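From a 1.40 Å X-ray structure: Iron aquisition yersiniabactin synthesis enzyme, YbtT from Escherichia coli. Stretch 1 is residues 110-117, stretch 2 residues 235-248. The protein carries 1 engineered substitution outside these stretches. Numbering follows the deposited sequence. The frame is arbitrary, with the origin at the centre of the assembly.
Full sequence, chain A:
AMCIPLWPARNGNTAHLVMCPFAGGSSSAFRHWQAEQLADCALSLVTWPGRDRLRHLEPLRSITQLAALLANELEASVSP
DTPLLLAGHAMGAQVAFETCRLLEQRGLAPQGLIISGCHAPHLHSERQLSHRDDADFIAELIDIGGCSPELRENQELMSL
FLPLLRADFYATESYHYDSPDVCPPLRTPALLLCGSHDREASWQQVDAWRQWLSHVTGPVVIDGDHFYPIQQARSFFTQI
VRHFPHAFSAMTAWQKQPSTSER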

ATOM      1  N   PRO A 110      14.787  -8.117  -0.474  1.00 21.64           N
ATOM      2  CA  PRO A 110      13.373  -8.538  -0.444  1.00 18.68           C
ATOM      3  C   PRO A 110      13.098  -9.491  -1.604  1.00 18.41           C
ATOM      4  O   PRO A 110      13.688  -9.369  -2.673  1.00 16.49           O
ATOM      5  CB  PRO A 110      12.594  -7.228  -0.607  1.00 28.91           C
ATOM      6  CG  PRO A 110      13.583  -6.130  -0.410  1.00 23.82           C
ATOM      7  CD  PRO A 110      14.947  -6.677  -0.721  1.00 26.94           C
ATOM      8  N   GLN A 111      12.213 -10.459  -1.391  1.00 15.32           N
ATOM      9  CA  GLN A 111      11.938 -11.454  -2.421  1.00 15.19           C
ATOM     10  C   GLN A 111      10.878 -11.021  -3.420  1.00 17.25           C
ATOM     11  O   GLN A 111      10.793 -11.601  -4.510  1.00 17.67           O
ATOM     12  CB  GLN A 111      11.548 -12.785  -1.777  1.00 18.76           C
ATOM     13  CG  GLN A 111      12.661 -13.319  -0.884  1.00 28.12           C
ATOM     14  CD  GLN A 111      13.953 -13.521  -1.632  1.00 31.89           C
ATOM     15  OE1 GLN A 111      14.036 -14.357  -2.529  1.00 33.27           O
ATOM     16  NE2 GLN A 111      14.980 -12.737  -1.278  1.00 32.57           N
ATOM     17  N   GLY A 112      10.089 -10.008  -3.115  1.00 15.64           N
ATOM     18  CA  GLY A 112       9.068  -9.596  -4.041  1.00 13.96           C
ATOM     19  C   GLY A 112       8.454  -8.285  -3.613  1.00 12.89           C
ATOM     20  O   GLY A 112       8.423  -7.983  -2.409  1.00 12.87           O
ATOM     21  N   LEU A 113       7.972  -7.526  -4.595  1.00 12.43           N
ATOM     22  CA  LEU A 113       7.281  -6.252  -4.426  1.00 12.12           C
ATOM     23  C   LEU A 113       5.984  -6.308  -5.224  1.00 13.33           C
ATOM     24  O   LEU A 113       6.007  -6.616  -6.427  1.00 13.48           O
ATOM     25  CB  LEU A 113       8.135  -5.098  -4.937  1.00 12.69           C
ATOM     26  CG  LEU A 113       7.471  -3.725  -4.926  1.00 11.83           C
ATOM     27  CD1 LEU A 113       7.068  -3.287  -3.494  1.00 14.96           C
ATOM     28  CD2 LEU A 113       8.384  -2.716  -5.619  1.00 15.87           C
ATOM     29  N   ILE A 114       4.862  -6.013  -4.567  1.00 11.78           N
ATOM     30  CA  ILE A 114       3.539  -6.006  -5.187  1.00 11.78           C
ATOM     31  C   ILE A 114       2.998  -4.574  -5.144  1.00 11.62           C
ATOM     32  O   ILE A 114       2.734  -4.029  -4.052  1.00 12.12           O
ATOM     33  CB  ILE A 114       2.570  -7.017  -4.545  1.00 12.21           C
ATOM     34  CG1 ILE A 114       3.143  -8.449  -4.606  1.00 13.76           C
ATOM     35  CG2 ILE A 114       1.210  -6.959  -5.238  1.00 13.55           C
ATOM     36  CD1 ILE A 114       3.778  -8.913  -3.327  1.00 15.52           C
ATOM     37  N   ILE A 115       2.867  -3.961  -6.321  1.00 12.32           N
ATOM     38  CA  ILE A 115       2.364  -2.607  -6.503  1.00 11.31           C
ATOM     39  C   ILE A 115       0.939  -2.742  -7.032  1.00 12.33           C
ATOM     40  O   ILE A 115       0.734  -3.287  -8.122  1.00 12.97           O
ATOM     41  CB  ILE A 115       3.255  -1.863  -7.514  1.00 11.36           C
ATOM     42  CG1 ILE A 115       4.663  -1.702  -6.971  1.00 16.91           C
ATOM     43  CG2 ILE A 115       2.639  -0.532  -7.957  1.00 12.56           C
ATOM     44  CD1 ILE A 115       4.777  -0.839  -5.792  1.00 23.28           C
ATOM     45  N   SER A 116      -0.044  -2.280  -6.273  1.00 11.01           N
ATOM     46  CA  SER A 116      -1.449  -2.437  -6.621  1.00 10.64           C
ATOM     47  C   SER A 116      -2.152  -1.084  -6.695  1.00 11.90           C
ATOM     48  O   SER A 116      -2.039  -0.258  -5.779  1.00 10.92           O
ATOM     49  CB  SER A 116      -2.069  -3.324  -5.552  1.00 11.09           C
ATOM     50  OG  SER A 116      -3.459  -3.529  -5.723  1.00 12.40           O
ATOM     51  N   GLY A 117      -2.925  -0.872  -7.767  1.00 12.91           N
ATOM     52  CA  GLY A 117      -3.854   0.236  -7.813  1.00 12.38           C
ATOM     53  C   GLY A 117      -3.262   1.600  -7.532  1.00 12.13           C
ATOM     54  O   GLY A 117      -3.852   2.384  -6.769  1.00 12.74           O
TER
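Stretch 2 235-248: SFFTQIVRHFPHAF

The aromatic ring of Phe244 fits into the place where Gly112 has no side chain. Its CE1 atom comes to 3.4 Å from Gly112 CA. A CB built on Gly112 would point toward stretch 2 and would lie 2.5 Å from Phe244 CE1, which is a clash. The close packing of the ring therefore depends on the bare backbone at this position.

Stretch 1 is a strand from Gly112 to Ser116, with Pro110 and Gln111 leading into it and Gly117 following. Gly117 has positive phi, which by itself favours glycine. Stretch 2 continues a helix that begins earlier in the chain and runs on to about His243. Phe244 leaves helical geometry, with phi/psi of -129/57. A weakly bonded helical turn follows, from about Pro245 to Phe248.

The two segments run in opposite directions. As stretch 1 advances from Gln111 to Ser116, its nearest partners step back from Ala247 through Phe244 and Ile240 to Phe236. The CA atoms of Gln111 and Ala247 are 6.4 Å apart, and those of Gly112 and Phe244 are 6.9 Å apart. The separation grows to 7.4 Å between Ile114 CA and Ile240 CA, and to 9.4 Å between Ser116 CA and Phe236 CA. The backbones thus diverge toward the end of the strand. Together the stretches bury 375 Å².

The strand alternation decides which side chains face stretch 2. Ile114 and Ser116 direct their CA-to-CB bonds toward stretch 2. Leu113 points away, and Ile115 is out of reach. On the helix, Phe236 and Ile240 are four residues apart, close to one turn, and so lie on the same side. Phe244, just beyond the helix, continues the order along the strand.

Ile114 has the largest covered area, 72 Å². Its CG1 lies 3.7 Å from Phe244 CE2, and its CD1 lies 4.0 Å from Ile240 CG2. Both are apolar contacts. Ile240 starts out sideways, but the end of its side chain comes nearer the strand. Phe244 points toward stretch 1 with chi1 in the m well, and its ring also reaches the backbone of Leu113: Phe244 CZ is 3.9 Å from Leu113 O.

At the far end, Phe236 also leaves its backbone sideways. Its chi1 is t, and its ring approaches the strand. Phe236 CE1 is 3.7 Å from Ser116 OG, which lies at the ring edge, near its plane. That hydroxyl is hydrogen-bonded elsewhere in the structure.

The one hydrogen bond across the contact is at the other end. His246 NE2 donates to Gln111 O at 3.1 Å, with an N-H...acceptor angle of 155°. The acceptor lies near the plane of the imidazole, as suits an in-plane N-H. The chi1 of His246 is p. The Gln111 side chain adds looser packing, with its OE1 3.7 Å from His246 CD2 and its CB 4.3 Å from Ala247 CB. The hydrogen bond thus lies near the end where the backbones are closest, and the apolar contacts of Ile114 lie farther along the strand.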

ATOM      1  N   SER A 235      -8.990 -13.258  -5.172  1.00 17.56           N
ATOM      2  CA  SER A 235      -8.257 -12.977  -6.403  1.00 17.93           C
ATOM      3  C   SER A 235      -6.925 -12.283  -6.113  1.00 18.55           C
ATOM      4  O   SER A 235      -5.896 -12.599  -6.733  1.00 18.92           O
ATOM      5  CB  SER A 235      -9.118 -12.116  -7.326  1.00 22.90           C
ATOM      6  OG  SER A 235     -10.319 -12.784  -7.675  1.00 29.67           O
ATOM      7  N   PHE A 236      -6.934 -11.319  -5.185  1.00 17.78           N
ATOM      8  CA  PHE A 236      -5.723 -10.573  -4.837  1.00 16.40           C
ATOM      9  C   PHE A 236      -4.629 -11.511  -4.340  1.00 15.27           C
ATOM     10  O   PHE A 236      -3.506 -11.510  -4.855  1.00 16.10           O
ATOM     11  CB  PHE A 236      -6.121  -9.531  -3.782  1.00 14.81           C
ATOM     12  CG  PHE A 236      -5.012  -8.593  -3.338  1.00 13.57           C
ATOM     13  CD1 PHE A 236      -4.642  -7.505  -4.112  1.00 14.62           C
ATOM     14  CD2 PHE A 236      -4.400  -8.763  -2.096  1.00 16.93           C
ATOM     15  CE1 PHE A 236      -3.661  -6.635  -3.674  1.00 15.64           C
ATOM     16  CE2 PHE A 236      -3.414  -7.896  -1.663  1.00 17.07           C
ATOM     17  CZ  PHE A 236      -3.046  -6.838  -2.455  1.00 16.99           C
ATOM     18  N   PHE A 237      -4.940 -12.342  -3.349  1.00 15.68           N
ATOM     19  CA  PHE A 237      -3.927 -13.257  -2.832  1.00 14.57           C
ATOM     20  C   PHE A 237      -3.543 -14.333  -3.833  1.00 15.99           C
ATOM     21  O   PHE A 237      -2.374 -14.719  -3.880  1.00 15.99           O
ATOM     22  CB  PHE A 237      -4.327 -13.829  -1.472  1.00 15.44           C
ATOM     23  CG  PHE A 237      -4.274 -12.793  -0.379  1.00 15.29           C
ATOM     24  CD1 PHE A 237      -3.050 -12.352   0.107  1.00 16.32           C
ATOM     25  CD2 PHE A 237      -5.424 -12.232   0.123  1.00 16.50           C
ATOM     26  CE1 PHE A 237      -2.988 -11.385   1.093  1.00 15.63           C
ATOM     27  CE2 PHE A 237      -5.371 -11.276   1.099  1.00 16.04           C
ATOM     28  CZ  PHE A 237      -4.145 -10.846   1.586  1.00 15.74           C
ATOM     29  N   THR A 238      -4.488 -14.810  -4.646  1.00 16.19           N
ATOM     30  CA  THR A 238      -4.146 -15.773  -5.686  1.00 18.31           C
ATOM     31  C   THR A 238      -3.055 -15.231  -6.597  1.00 17.78           C
ATOM     32  O   THR A 238      -2.077 -15.929  -6.900  1.00 17.79           O
ATOM     33  CB  THR A 238      -5.381 -16.123  -6.508  1.00 18.82           C
ATOM     34  OG1 THR A 238      -6.321 -16.782  -5.670  1.00 23.76           O
ATOM     35  CG2 THR A 238      -4.997 -17.039  -7.658  1.00 22.29           C
ATOM     36  N   GLN A 239      -3.194 -13.977  -7.040  1.00 17.25           N
ATOM     37  CA  GLN A 239      -2.206 -13.452  -7.974  1.00 17.19           C
ATOM     38  C   GLN A 239      -0.863 -13.247  -7.297  1.00 16.94           C
ATOM     39  O   GLN A 239       0.183 -13.460  -7.911  1.00 17.50           O
ATOM     40  CB  GLN A 239      -2.711 -12.166  -8.624  1.00 18.98           C
ATOM     41  CG  GLN A 239      -3.937 -12.381  -9.487  1.00 20.07           C
ATOM     42  CD  GLN A 239      -3.721 -13.435 -10.560  1.00 23.35           C
ATOM     43  OE1 GLN A 239      -2.639 -13.551 -11.118  1.00 23.22           O
ATOM     44  NE2 GLN A 239      -4.752 -14.233 -10.824  1.00 32.78           N
ATOM     45  N   ILE A 240      -0.855 -12.835  -6.030  1.00 15.76           N
ATOM     46  CA  ILE A 240       0.416 -12.715  -5.321  1.00 15.70           C
ATOM     47  C   ILE A 240       1.108 -14.070  -5.237  1.00 16.45           C
ATOM     48  O   ILE A 240       2.279 -14.215  -5.597  1.00 18.60           O
ATOM     49  CB  ILE A 240       0.195 -12.086  -3.931  1.00 15.51           C
ATOM     50  CG1 ILE A 240      -0.292 -10.649  -4.105  1.00 16.65           C
ATOM     51  CG2 ILE A 240       1.448 -12.148  -3.111  1.00 17.60           C
ATOM     52  CD1 ILE A 240      -0.708  -9.971  -2.821  1.00 17.44           C
ATOM     53  N   VAL A 241       0.405 -15.091  -4.749  1.00 15.93           N
ATOM     54  CA  VAL A 241       1.069 -16.379  -4.554  1.00 19.28           C
ATOM     55  C   VAL A 241       1.575 -16.941  -5.878  1.00 17.82           C
ATOM     56  O   VAL A 241       2.712 -17.428  -5.962  1.00 21.22           O
ATOM     57  CB  VAL A 241       0.142 -17.367  -3.822  1.00 19.44           C
ATOM     58  CG1 VAL A 241       0.832 -18.736  -3.702  1.00 23.70           C
ATOM     59  CG2 VAL A 241      -0.229 -16.847  -2.462  1.00 22.29           C
ATOM     60  N   ARG A 242       0.746 -16.873  -6.927  1.00 17.86           N
ATOM     61  CA  ARG A 242       1.094 -17.430  -8.240  1.00 20.61           C
ATOM     62  C   ARG A 242       2.386 -16.840  -8.779  1.00 21.87           C
ATOM     63  O   ARG A 242       3.143 -17.520  -9.487  1.00 23.71           O
ATOM     64  CB  ARG A 242      -0.007 -17.118  -9.265  1.00 21.63           C
ATOM     65  CG  ARG A 242      -1.249 -17.943  -9.159  1.00 29.86           C
ATOM     66  CD  ARG A 242      -2.209 -17.584 -10.307  1.00 30.43           C
ATOM     67  NE  ARG A 242      -1.623 -17.889 -11.617  1.00 42.54           N
ATOM     68  CZ  ARG A 242      -1.429 -17.019 -12.613  1.00 41.80           C
ATOM     69  NH1 ARG A 242      -1.791 -15.746 -12.506  1.00 40.77           N
ATOM     70  NH2 ARG A 242      -0.878 -17.435 -13.746  1.00 45.54           N
ATOM     71  N   HIS A 243       2.641 -15.564  -8.497  1.00 17.88           N
ATOM     72  CA  HIS A 243       3.757 -14.862  -9.112  1.00 18.15           C
ATOM     73  C   HIS A 243       5.062 -14.910  -8.320  1.00 18.00           C
ATOM     74  O   HIS A 243       6.085 -14.465  -8.841  1.00 19.97           O
ATOM     75  CB  HIS A 243       3.382 -13.406  -9.422  1.00 17.07           C
ATOM     76  CG  HIS A 243       2.467 -13.268 -10.596  1.00 17.44           C
ATOM     77  ND1 HIS A 243       1.097 -13.289 -10.490  1.00 18.16           N
ATOM     78  CD2 HIS A 243       2.738 -13.148 -11.920  1.00 21.40           C
ATOM     79  CE1 HIS A 243       0.559 -13.167 -11.691  1.00 19.50           C
ATOM     80  NE2 HIS A 243       1.535 -13.083 -12.578  1.00 21.19           N
ATOM     81  N   PHE A 244       5.062 -15.424  -7.087  1.00 18.07           N
ATOM     82  CA  PHE A 244       6.276 -15.509  -6.271  1.00 17.48           C
ATOM     83  C   PHE A 244       6.443 -16.930  -5.747  1.00 20.24           C
ATOM     84  O   PHE A 244       6.561 -17.162  -4.543  1.00 20.35           O
ATOM     85  CB  PHE A 244       6.241 -14.468  -5.149  1.00 18.38           C
ATOM     86  CG  PHE A 244       6.204 -13.062  -5.668  1.00 15.83           C
ATOM     87  CD1 PHE A 244       7.367 -12.421  -6.071  1.00 16.34           C
ATOM     88  CD2 PHE A 244       5.001 -12.401  -5.818  1.00 15.19           C
ATOM     89  CE1 PHE A 244       7.330 -11.135  -6.585  1.00 15.75           C
ATOM     90  CE2 PHE A 244       4.964 -11.113  -6.335  1.00 16.02           C
ATOM     91  CZ  PHE A 244       6.121 -10.482  -6.724  1.00 16.22           C
ATOM     92  N   PRO A 245       6.485 -17.918  -6.649  1.00 21.60           N
ATOM     93  CA  PRO A 245       6.576 -19.311  -6.185  1.00 24.58           C
ATOM     94  C   PRO A 245       7.839 -19.603  -5.405  1.00 26.25           C
ATOM     95  O   PRO A 245       7.821 -20.473  -4.527  1.00 29.37           O
ATOM     96  CB  PRO A 245       6.514 -20.120  -7.488  1.00 25.38           C
ATOM     97  CG  PRO A 245       6.970 -19.168  -8.548  1.00 26.58           C
ATOM     98  CD  PRO A 245       6.438 -17.838  -8.121  1.00 22.34           C
ATOM     99  N   HIS A 246       8.941 -18.920  -5.713  1.00 27.26           N
ATOM    100  CA  HIS A 246      10.160 -19.086  -4.928  1.00 31.14           C
ATOM    101  C   HIS A 246       9.912 -18.754  -3.464  1.00 30.98           C
ATOM    102  O   HIS A 246      10.272 -19.521  -2.564  1.00 33.26           O
ATOM    103  CB  HIS A 246      11.287 -18.216  -5.513  1.00 35.57           C
ATOM    104  CG  HIS A 246      10.979 -16.740  -5.582  1.00 41.19           C
ATOM    105  ND1 HIS A 246       9.925 -16.220  -6.310  1.00 35.55           N
ATOM    106  CD2 HIS A 246      11.620 -15.673  -5.042  1.00 39.48           C
ATOM    107  CE1 HIS A 246       9.923 -14.902  -6.202  1.00 38.83           C
ATOM    108  NE2 HIS A 246      10.942 -14.542  -5.439  1.00 34.32           N
ATOM    109  N   ALA A 247       9.257 -17.628  -3.211  1.00 26.17           N
ATOM    110  CA  ALA A 247       9.082 -17.155  -1.842  1.00 27.83           C
ATOM    111  C   ALA A 247       8.207 -18.098  -1.038  1.00 26.37           C
ATOM    112  O   ALA A 247       8.444 -18.304   0.159  1.00 31.84           O
ATOM    113  CB  ALA A 247       8.448 -15.766  -1.869  1.00 27.35           C
ATOM    114  N   PHE A 248       7.188 -18.671  -1.674  1.00 26.65           N
ATOM    115  CA  PHE A 248       6.212 -19.515  -1.008  1.00 30.62           C
ATOM    116  C   PHE A 248       6.649 -20.969  -0.891  1.00 37.87           C
ATOM    117  O   PHE A 248       5.964 -21.751  -0.225  1.00 38.54           O
ATOM    118  CB  PHE A 248       4.859 -19.401  -1.725  1.00 29.93           C
ATOM    119  CG  PHE A 248       4.117 -18.143  -1.390  1.00 25.37           C
ATOM    120  CD1 PHE A 248       4.310 -16.981  -2.114  1.00 23.41           C
ATOM    121  CD2 PHE A 248       3.236 -18.118  -0.317  1.00 27.15           C
ATOM    122  CE1 PHE A 248       3.626 -15.819  -1.788  1.00 26.46           C
ATOM    123  CE2 PHE A 248       2.557 -16.961   0.016  1.00 24.41           C
ATOM    124  CZ  PHE A 248       2.753 -15.814  -0.705  1.00 22.75           C
TER